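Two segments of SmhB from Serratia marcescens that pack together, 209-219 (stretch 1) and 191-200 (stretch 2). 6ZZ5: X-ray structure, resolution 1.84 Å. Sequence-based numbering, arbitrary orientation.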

# COMPACT_ATOMS: atom_id res chain seq x y z
N THR A 209 25.01 10.21 -6.60
CA THR A 209 24.28 9.82 -5.36
C THR A 209 23.48 8.53 -5.60
O THR A 209 22.77 8.46 -6.59
CB THR A 209 23.34 10.96 -4.95
OG1 THR A 209 24.17 12.08 -4.68
CG2 THR A 209 22.47 10.65 -3.75
N PRO A 210 23.49 7.54 -4.70
CA PRO A 210 22.69 6.33 -4.89
C PRO A 210 21.23 6.72 -4.66
O PRO A 210 20.99 7.51 -3.75
CB PRO A 210 23.09 5.38 -3.77
CG PRO A 210 23.66 6.30 -2.68
CD PRO A 210 24.25 7.48 -3.43
N VAL A 211 20.33 6.14 -5.43
CA VAL A 211 18.88 6.43 -5.30
C VAL A 211 18.18 5.17 -4.82
O VAL A 211 18.13 4.18 -5.55
CB VAL A 211 18.30 7.01 -6.61
CG1 VAL A 211 16.82 7.24 -6.53
CG2 VAL A 211 19.02 8.30 -6.95
N VAL A 212 17.66 5.24 -3.60
CA VAL A 212 16.92 4.12 -2.97
C VAL A 212 15.42 4.40 -3.09
O VAL A 212 14.64 3.60 -2.68
CB VAL A 212 17.36 3.92 -1.50
CG1 VAL A 212 18.85 3.67 -1.38
CG2 VAL A 212 17.02 5.10 -0.62
N MET A 213 15.02 5.56 -3.57
CA MET A 213 13.60 5.94 -3.72
C MET A 213 12.93 4.98 -4.71
O MET A 213 13.39 4.88 -5.85
CB MET A 213 13.50 7.35 -4.26
CG MET A 213 12.19 7.98 -3.94
SD MET A 213 12.14 9.75 -4.44
CE MET A 213 13.79 10.16 -3.99
N GLY A 214 11.98 4.22 -4.23
CA GLY A 214 11.31 3.10 -4.91
C GLY A 214 12.21 1.87 -5.04
O GLY A 214 11.81 0.93 -5.72
N GLY A 215 13.32 1.82 -4.31
CA GLY A 215 14.20 0.64 -4.32
C GLY A 215 13.84 -0.27 -3.18
O GLY A 215 14.49 -0.16 -2.13
N ILE A 216 12.78 -1.05 -3.35
CA ILE A 216 12.19 -1.88 -2.27
C ILE A 216 12.13 -3.34 -2.67
O ILE A 216 11.88 -3.67 -3.84
CB ILE A 216 10.80 -1.37 -1.85
CG1 ILE A 216 9.76 -1.42 -2.97
CG2 ILE A 216 10.94 0.03 -1.28
CD1 ILE A 216 8.37 -1.24 -2.49
N ALA A 217 12.29 -4.17 -1.66
CA ALA A 217 12.00 -5.61 -1.72
C ALA A 217 11.03 -5.94 -0.59
O ALA A 217 11.18 -5.42 0.56
CB ALA A 217 13.26 -6.41 -1.62
N MET A 218 10.03 -6.73 -0.94
CA MET A 218 9.14 -7.34 0.05
C MET A 218 9.10 -8.85 -0.24
O MET A 218 8.88 -9.30 -1.39
CB MET A 218 7.76 -6.70 -0.01
CG MET A 218 7.79 -5.15 0.06
SD MET A 218 6.17 -4.42 0.24
CE MET A 218 5.70 -4.87 1.90
N MET A 219 9.26 -9.59 0.82
CA MET A 219 9.31 -11.05 0.77
C MET A 219 8.49 -11.57 1.94
O MET A 219 8.05 -10.77 2.73
CB MET A 219 10.78 -11.48 0.84
CG MET A 219 11.50 -11.11 -0.43
SD MET A 219 13.23 -10.90 -0.17
CE MET A 219 13.22 -9.43 0.86
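Stretch 2 (191-200) AIVTAIGAVA

Stretch 2 runs as an extended strand from Ala191 to Ile196 and lies antiparallel to the strand Ile216–Met219, with 162° between their N-to-C directions and axes approaching to 4.7 Å. Pairing is through the backbone. Val193 and Met219 satisfy each other twice, Val193 N to Met219 O at 2.9 Å and Met219 N to Val193 O at 2.8 Å; Ala195 and Ala217 do the same, Ala195 N to Ala217 O at 3.0 Å and Ala217 N to Ala195 O at 2.9 Å. Met218–Thr194 stands between these pairs and Ile216–Ile196 follows Ala195–Ala217, both non-hydrogen-bonded; three of their four CA-H groups approach the same carbonyls, as in Thr194 CA to Ala217 O at 3.2 Å, while Ile196 CA lies 3.2 Å from Gly215 O.

Beyond the strand, Gly197 N donates to Gly215 O (2.8 Å). From stretch 1 the Gly197 carbonyl receives only CA-H contacts, Gly215 CA to Gly197 O at 3.2 Å and Val212 CA to Gly197 O at 3.5 Å. A side chain on Gly215 would clash with Gly197 O. The type II turn Val212–Gly215 is closed by Gly215 N to Val212 O (2.8 Å); just before it, Val211 O accepts from Val199 N at 3.0 Å, while Val199 CG1 packs 3.6 Å from Gly215 CA. Met218 CE rests 3.7 Å from Ile192 CG2 and 3.9 Å from Thr194 CG2; Thr194 OG1 is hydrogen-bonded elsewhere in the structure.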

# COMPACT_ATOMS: atom_id res chain seq x y z
N ALA A 191 5.42 -13.67 8.44
CA ALA A 191 5.78 -12.25 8.49
C ALA A 191 6.06 -11.76 7.07
O ALA A 191 6.29 -12.59 6.15
CB ALA A 191 6.98 -12.04 9.39
N ILE A 192 6.00 -10.45 6.91
CA ILE A 192 6.44 -9.73 5.71
C ILE A 192 7.84 -9.18 6.02
O ILE A 192 8.01 -8.59 7.06
CB ILE A 192 5.40 -8.67 5.34
CG1 ILE A 192 4.05 -9.35 5.07
CG2 ILE A 192 5.87 -7.83 4.16
CD1 ILE A 192 4.07 -10.22 3.88
N VAL A 193 8.80 -9.43 5.15
CA VAL A 193 10.21 -8.97 5.33
C VAL A 193 10.48 -7.91 4.26
O VAL A 193 10.15 -8.20 3.05
CB VAL A 193 11.18 -10.15 5.14
CG1 VAL A 193 12.61 -9.66 5.31
CG2 VAL A 193 10.87 -11.27 6.11
N THR A 194 11.15 -6.83 4.63
CA THR A 194 11.34 -5.67 3.73
C THR A 194 12.79 -5.23 3.79
O THR A 194 13.51 -5.51 4.77
CB THR A 194 10.38 -4.49 4.04
OG1 THR A 194 10.69 -3.91 5.30
CG2 THR A 194 8.95 -4.92 4.08
N ALA A 195 13.20 -4.63 2.68
CA ALA A 195 14.55 -4.10 2.51
C ALA A 195 14.49 -2.98 1.50
O ALA A 195 13.60 -3.00 0.61
CB ALA A 195 15.48 -5.20 2.08
N ILE A 196 15.30 -1.98 1.77
CA ILE A 196 15.41 -0.78 0.90
C ILE A 196 16.84 -0.67 0.37
O ILE A 196 17.78 -0.83 1.15
CB ILE A 196 14.98 0.44 1.74
CG1 ILE A 196 13.46 0.38 1.98
CG2 ILE A 196 15.39 1.73 1.05
CD1 ILE A 196 13.00 1.15 3.18
N GLY A 197 17.01 -0.40 -0.92
CA GLY A 197 18.37 -0.26 -1.46
C GLY A 197 18.34 0.44 -2.81
O GLY A 197 17.27 0.70 -3.34
N ALA A 198 19.51 0.63 -3.40
CA ALA A 198 19.65 1.37 -4.67
C ALA A 198 18.91 0.66 -5.81
O ALA A 198 18.93 -0.57 -5.91
CB ALA A 198 21.10 1.61 -4.99
N VAL A 199 18.32 1.45 -6.70
CA VAL A 199 17.53 0.97 -7.86
C VAL A 199 18.45 0.62 -9.04
O VAL A 199 17.94 0.04 -9.98
CB VAL A 199 16.51 2.04 -8.30
CG1 VAL A 199 15.52 2.30 -7.17
CG2 VAL A 199 17.16 3.32 -8.82
N ALA A 200 19.75 0.93 -8.96
CA ALA A 200 20.74 0.66 -10.01
C ALA A 200 22.02 0.17 -9.35
O ALA A 200 22.14 0.29 -8.12
CB ALA A 200 20.98 1.91 -10.83